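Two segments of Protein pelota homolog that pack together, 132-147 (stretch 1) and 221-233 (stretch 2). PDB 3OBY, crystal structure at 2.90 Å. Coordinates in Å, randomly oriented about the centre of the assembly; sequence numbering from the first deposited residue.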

# COMPACT_ATOMS: atom_id res chain seq x y z
N VAL A 132 -8.35 15.30 -2.73
CA VAL A 132 -9.41 16.29 -2.57
C VAL A 132 -10.78 15.62 -2.76
O VAL A 132 -11.00 14.87 -3.70
CB VAL A 132 -9.30 17.45 -3.58
CG1 VAL A 132 -10.57 18.30 -3.55
CG2 VAL A 132 -8.09 18.31 -3.24
N MET A 133 -11.69 15.91 -1.84
CA MET A 133 -13.03 15.36 -1.91
C MET A 133 -14.02 16.45 -2.26
O MET A 133 -13.98 17.55 -1.70
CB MET A 133 -13.40 14.73 -0.57
CG MET A 133 -12.79 13.36 -0.35
SD MET A 133 -13.18 12.75 1.28
CE MET A 133 -11.57 12.09 1.82
N LEU A 134 -14.91 16.15 -3.20
CA LEU A 134 -15.92 17.10 -3.65
C LEU A 134 -17.31 16.49 -3.64
O LEU A 134 -17.59 15.56 -4.39
CB LEU A 134 -15.61 17.57 -5.06
CG LEU A 134 -16.75 18.36 -5.72
CD1 LEU A 134 -16.72 19.78 -5.21
CD2 LEU A 134 -16.60 18.34 -7.23
N THR A 135 -18.18 17.03 -2.80
CA THR A 135 -19.56 16.56 -2.74
C THR A 135 -20.33 17.59 -3.55
O THR A 135 -20.17 18.79 -3.34
CB THR A 135 -20.08 16.52 -1.31
OG1 THR A 135 -19.79 17.77 -0.66
CG2 THR A 135 -19.43 15.39 -0.54
N ILE A 136 -21.16 17.12 -4.48
CA ILE A 136 -21.91 18.03 -5.32
C ILE A 136 -23.33 17.56 -5.60
O ILE A 136 -23.61 16.37 -5.74
CB ILE A 136 -21.19 18.24 -6.67
CG1 ILE A 136 -21.81 19.42 -7.42
CG2 ILE A 136 -21.31 16.98 -7.52
CD1 ILE A 136 -21.11 19.74 -8.74
N GLU A 137 -24.22 18.54 -5.69
CA GLU A 137 -25.63 18.30 -5.96
C GLU A 137 -26.08 19.56 -6.68
O GLU A 137 -25.41 20.59 -6.60
CB GLU A 137 -26.40 18.14 -4.65
CG GLU A 137 -26.61 19.44 -3.89
CD GLU A 137 -27.15 19.21 -2.49
OE1 GLU A 137 -28.17 18.51 -2.34
OE2 GLU A 137 -26.54 19.74 -1.53
N GLU A 138 -27.20 19.49 -7.39
CA GLU A 138 -27.70 20.64 -8.13
C GLU A 138 -27.49 21.97 -7.42
O GLU A 138 -27.97 22.17 -6.30
CB GLU A 138 -29.20 20.48 -8.45
CG GLU A 138 -29.51 19.63 -9.66
CD GLU A 138 -30.94 19.82 -10.15
OE1 GLU A 138 -31.88 19.56 -9.37
OE2 GLU A 138 -31.12 20.25 -11.32
N GLY A 139 -26.77 22.87 -8.08
CA GLY A 139 -26.51 24.20 -7.53
C GLY A 139 -25.74 24.32 -6.23
O GLY A 139 -25.78 25.38 -5.60
N TYR A 140 -25.03 23.28 -5.82
CA TYR A 140 -24.27 23.35 -4.58
C TYR A 140 -23.10 22.37 -4.54
O TYR A 140 -23.24 21.21 -4.92
CB TYR A 140 -25.18 23.12 -3.38
CG TYR A 140 -24.47 23.20 -2.05
CD1 TYR A 140 -23.77 24.35 -1.69
CD2 TYR A 140 -24.51 22.14 -1.16
CE1 TYR A 140 -23.11 24.44 -0.47
CE2 TYR A 140 -23.86 22.22 0.07
CZ TYR A 140 -23.16 23.37 0.41
OH TYR A 140 -22.53 23.45 1.62
N ALA A 141 -21.96 22.85 -4.06
CA ALA A 141 -20.76 22.02 -3.96
C ALA A 141 -19.85 22.45 -2.82
O ALA A 141 -19.75 23.63 -2.49
CB ALA A 141 -20.00 22.06 -5.27
N VAL A 142 -19.20 21.46 -2.22
CA VAL A 142 -18.27 21.69 -1.12
C VAL A 142 -17.09 20.75 -1.29
O VAL A 142 -17.25 19.56 -1.54
CB VAL A 142 -18.92 21.39 0.24
CG1 VAL A 142 -17.90 21.56 1.36
CG2 VAL A 142 -20.10 22.32 0.46
N ALA A 143 -15.89 21.30 -1.16
CA ALA A 143 -14.69 20.49 -1.30
C ALA A 143 -13.80 20.61 -0.09
O ALA A 143 -13.73 21.65 0.56
CB ALA A 143 -13.94 20.91 -2.55
N GLY A 144 -13.12 19.52 0.21
CA GLY A 144 -12.21 19.48 1.33
C GLY A 144 -11.00 18.68 0.92
O GLY A 144 -11.05 17.90 -0.03
N VAL A 145 -9.89 18.87 1.63
CA VAL A 145 -8.68 18.15 1.34
C VAL A 145 -8.42 17.26 2.55
O VAL A 145 -8.83 17.59 3.66
CB VAL A 145 -7.48 19.10 1.13
CG1 VAL A 145 -7.25 19.94 2.38
CG2 VAL A 145 -6.23 18.31 0.75
N LEU A 146 -7.78 16.12 2.32
CA LEU A 146 -7.49 15.20 3.41
C LEU A 146 -6.27 15.68 4.19
O LEU A 146 -5.28 16.13 3.61
CB LEU A 146 -7.26 13.80 2.85
CG LEU A 146 -7.14 12.67 3.88
CD1 LEU A 146 -8.44 12.57 4.67
CD2 LEU A 146 -6.83 11.36 3.17
N ARG A 147 -6.37 15.60 5.50
CA ARG A 147 -5.29 16.01 6.38
C ARG A 147 -5.25 14.99 7.51
O ARG A 147 -6.15 14.16 7.61
CB ARG A 147 -5.56 17.42 6.91
CG ARG A 147 -5.38 18.50 5.85
CD ARG A 147 -3.91 18.81 5.63
NE ARG A 147 -3.68 19.67 4.48
CZ ARG A 147 -3.45 19.24 3.24
NH1 ARG A 147 -3.41 17.93 3.00
NH2 ARG A 147 -3.25 20.10 2.26
N SER A 221 -24.08 9.36 -1.16
CA SER A 221 -25.13 10.33 -1.45
C SER A 221 -25.06 11.56 -0.56
O SER A 221 -25.52 12.64 -0.92
CB SER A 221 -26.50 9.68 -1.29
OG SER A 221 -26.68 8.64 -2.23
N SER A 222 -24.48 11.38 0.63
CA SER A 222 -24.34 12.46 1.60
C SER A 222 -23.68 13.67 0.93
O SER A 222 -23.25 13.60 -0.21
CB SER A 222 -23.47 11.98 2.77
OG SER A 222 -23.79 10.65 3.13
N VAL A 223 -23.62 14.78 1.65
CA VAL A 223 -23.00 15.98 1.11
C VAL A 223 -22.27 16.71 2.24
O VAL A 223 -22.60 16.52 3.40
CB VAL A 223 -24.06 16.90 0.46
CG1 VAL A 223 -25.15 17.25 1.48
CG2 VAL A 223 -23.40 18.16 -0.09
N GLY A 224 -21.28 17.51 1.88
CA GLY A 224 -20.52 18.24 2.89
C GLY A 224 -19.92 17.34 3.96
O GLY A 224 -19.48 16.22 3.66
N SER A 225 -19.90 17.83 5.20
CA SER A 225 -19.36 17.07 6.33
C SER A 225 -19.79 15.61 6.33
O SER A 225 -18.97 14.70 6.41
CB SER A 225 -19.79 17.72 7.64
OG SER A 225 -19.49 16.88 8.74
N ARG A 226 -21.10 15.40 6.28
CA ARG A 226 -21.67 14.06 6.26
C ARG A 226 -20.99 13.22 5.18
O ARG A 226 -20.50 12.11 5.46
CB ARG A 226 -23.17 14.14 5.97
CG ARG A 226 -24.04 14.30 7.20
CD ARG A 226 -24.50 12.94 7.69
NE ARG A 226 -25.35 12.31 6.70
CZ ARG A 226 -25.62 11.01 6.65
NH1 ARG A 226 -25.10 10.18 7.54
NH2 ARG A 226 -26.42 10.54 5.70
N GLY A 227 -20.95 13.76 3.97
CA GLY A 227 -20.34 13.07 2.85
C GLY A 227 -18.89 12.67 3.05
O GLY A 227 -18.54 11.50 2.85
N PHE A 228 -18.05 13.61 3.45
CA PHE A 228 -16.65 13.32 3.66
C PHE A 228 -16.50 12.16 4.64
O PHE A 228 -15.68 11.26 4.43
CB PHE A 228 -15.91 14.55 4.20
CG PHE A 228 -16.04 15.77 3.32
CD1 PHE A 228 -16.09 15.64 1.93
CD2 PHE A 228 -16.07 17.04 3.87
CE1 PHE A 228 -16.17 16.77 1.11
CE2 PHE A 228 -16.15 18.17 3.06
CZ PHE A 228 -16.21 18.04 1.67
N ILE A 229 -17.31 12.17 5.69
CA ILE A 229 -17.26 11.11 6.69
C ILE A 229 -17.61 9.77 6.07
O ILE A 229 -16.97 8.76 6.36
CB ILE A 229 -18.25 11.38 7.85
CG1 ILE A 229 -17.95 12.72 8.51
CG2 ILE A 229 -18.16 10.25 8.87
CD1 ILE A 229 -16.51 12.85 8.99
N GLU A 230 -18.62 9.76 5.21
CA GLU A 230 -19.02 8.52 4.56
C GLU A 230 -17.95 8.07 3.59
O GLU A 230 -17.68 6.87 3.46
CB GLU A 230 -20.35 8.69 3.83
CG GLU A 230 -20.84 7.37 3.25
CD GLU A 230 -20.96 6.29 4.31
OE1 GLU A 230 -21.07 5.10 3.94
OE2 GLU A 230 -20.96 6.62 5.52
N ILE A 231 -17.34 9.02 2.89
CA ILE A 231 -16.28 8.69 1.95
C ILE A 231 -15.21 7.92 2.71
O ILE A 231 -14.82 6.82 2.30
CB ILE A 231 -15.63 9.97 1.34
CG1 ILE A 231 -16.66 10.80 0.57
CG2 ILE A 231 -14.49 9.57 0.41
CD1 ILE A 231 -17.26 10.10 -0.62
N LEU A 232 -14.75 8.48 3.82
CA LEU A 232 -13.72 7.85 4.63
C LEU A 232 -14.13 6.46 5.11
O LEU A 232 -13.30 5.56 5.22
CB LEU A 232 -13.36 8.73 5.84
CG LEU A 232 -12.78 10.10 5.49
CD1 LEU A 232 -12.51 10.89 6.77
CD2 LEU A 232 -11.49 9.93 4.70
N LYS A 233 -15.42 6.30 5.39
CA LYS A 233 -15.92 5.02 5.87
C LYS A 233 -15.84 3.95 4.79
O LYS A 233 -15.51 2.80 5.07
CB LYS A 233 -17.37 5.19 6.34
CG LYS A 233 -17.91 4.03 7.17
CD LYS A 233 -19.22 4.40 7.85
CE LYS A 233 -19.60 3.40 8.94
NZ LYS A 233 -20.73 3.90 9.77

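The one hydrogen bond between the two stretches runs from a helix-side backbone to a strand side chain: Gly-224 N donates to Thr-135 OG1 over 3.0 Å, with an N-H...O angle of 155°. The same hydroxyl donates in turn to Val-142 O (Thr-135 OG1 to Val-142 O, 3.2 Å), so a single buried threonine links the backbone of stretch 2 to the neighbouring strand of the hairpin. Its chi1 of 49° (p) places OG1 between these two partners and leaves Thr-135 CG2 to face the helix, 4.2 Å from Gly-227 CA and 3.9 Å from Phe-228 CE1.

Space at this point is tight. Gly-227 has no side chain, and an ideal CB there would lie 2.8 Å from Thr-135 CG2, a clash; the bare CA lets the helix settle close to the strand. Gly-224 has phi/psi of 55/-143, and its positive phi by itself favours glycine. On the sheet side, Gly-144 plays a comparable part: an ideal CB would sit a tight 3.4 Å from Phe-228 CE2, whereas the deposited glycine leaves room for the ring.

Stretch 1 forms an antiparallel beta-hairpin, closed by a type II turn from Glu-137 to Tyr-140. Paired backbone hydrogen bonds join Met-133 with Gly-144, Thr-135 with Val-142 and Glu-137 with Tyr-140. Alternation along the first strand directs the CA-to-CB bonds of Met-133, Thr-135 and Glu-137 toward stretch 2, while those of Leu-134 and Ile-136 point away. The helix axis makes an angle of 128° with the N-to-C direction of strand 132-137 and 48° with that of strand 140-147, approaching them to 8.5 and 9.1 Å.

Phe-228 has the largest covered area in the contact. Its CA-to-CB bond points sideways relative to stretch 1, but the end of the side chain comes nearer and reaches both strands. Phe-228 CE1 lies 3.6 Å from Met-133 O, and Phe-228 CD1 lies 3.8 Å from Met-133 CB. Phe-228 CZ meets Val-142 CG1 at 3.9 Å and Gly-144 N at 3.7 Å. Val-142 O, 3.7 Å from Phe-228 CZ, lies at the ring edge near its plane, where aromatic hydrogens present a slightly positive rim to the carbonyl oxygen.

Met-133 extends the apolar packing along the helix. Its sulfur is 5.2 Å from the Phe-228 ring centroid in an oblique approach; Met-133 SD also touches Ile-231 CG2 at 3.5 Å, and Met-133 CE reaches Leu-232 CD2 at 3.6 Å. From the second strand, Leu-146 CD1 adds a looser contact with Leu-232 CD2 at 4.0 Å.

Near the hairpin turn, Val-223 CG2 gathers three neighbours: Thr-135 OG1 at 3.7 Å, Glu-137 OE2 at 3.8 Å and Tyr-140 CE2 at 4.1 Å. The Tyr-140 OH is hydrogen-bonded elsewhere in the structure. Altogether the two stretches bury 548 Å², both sides summed.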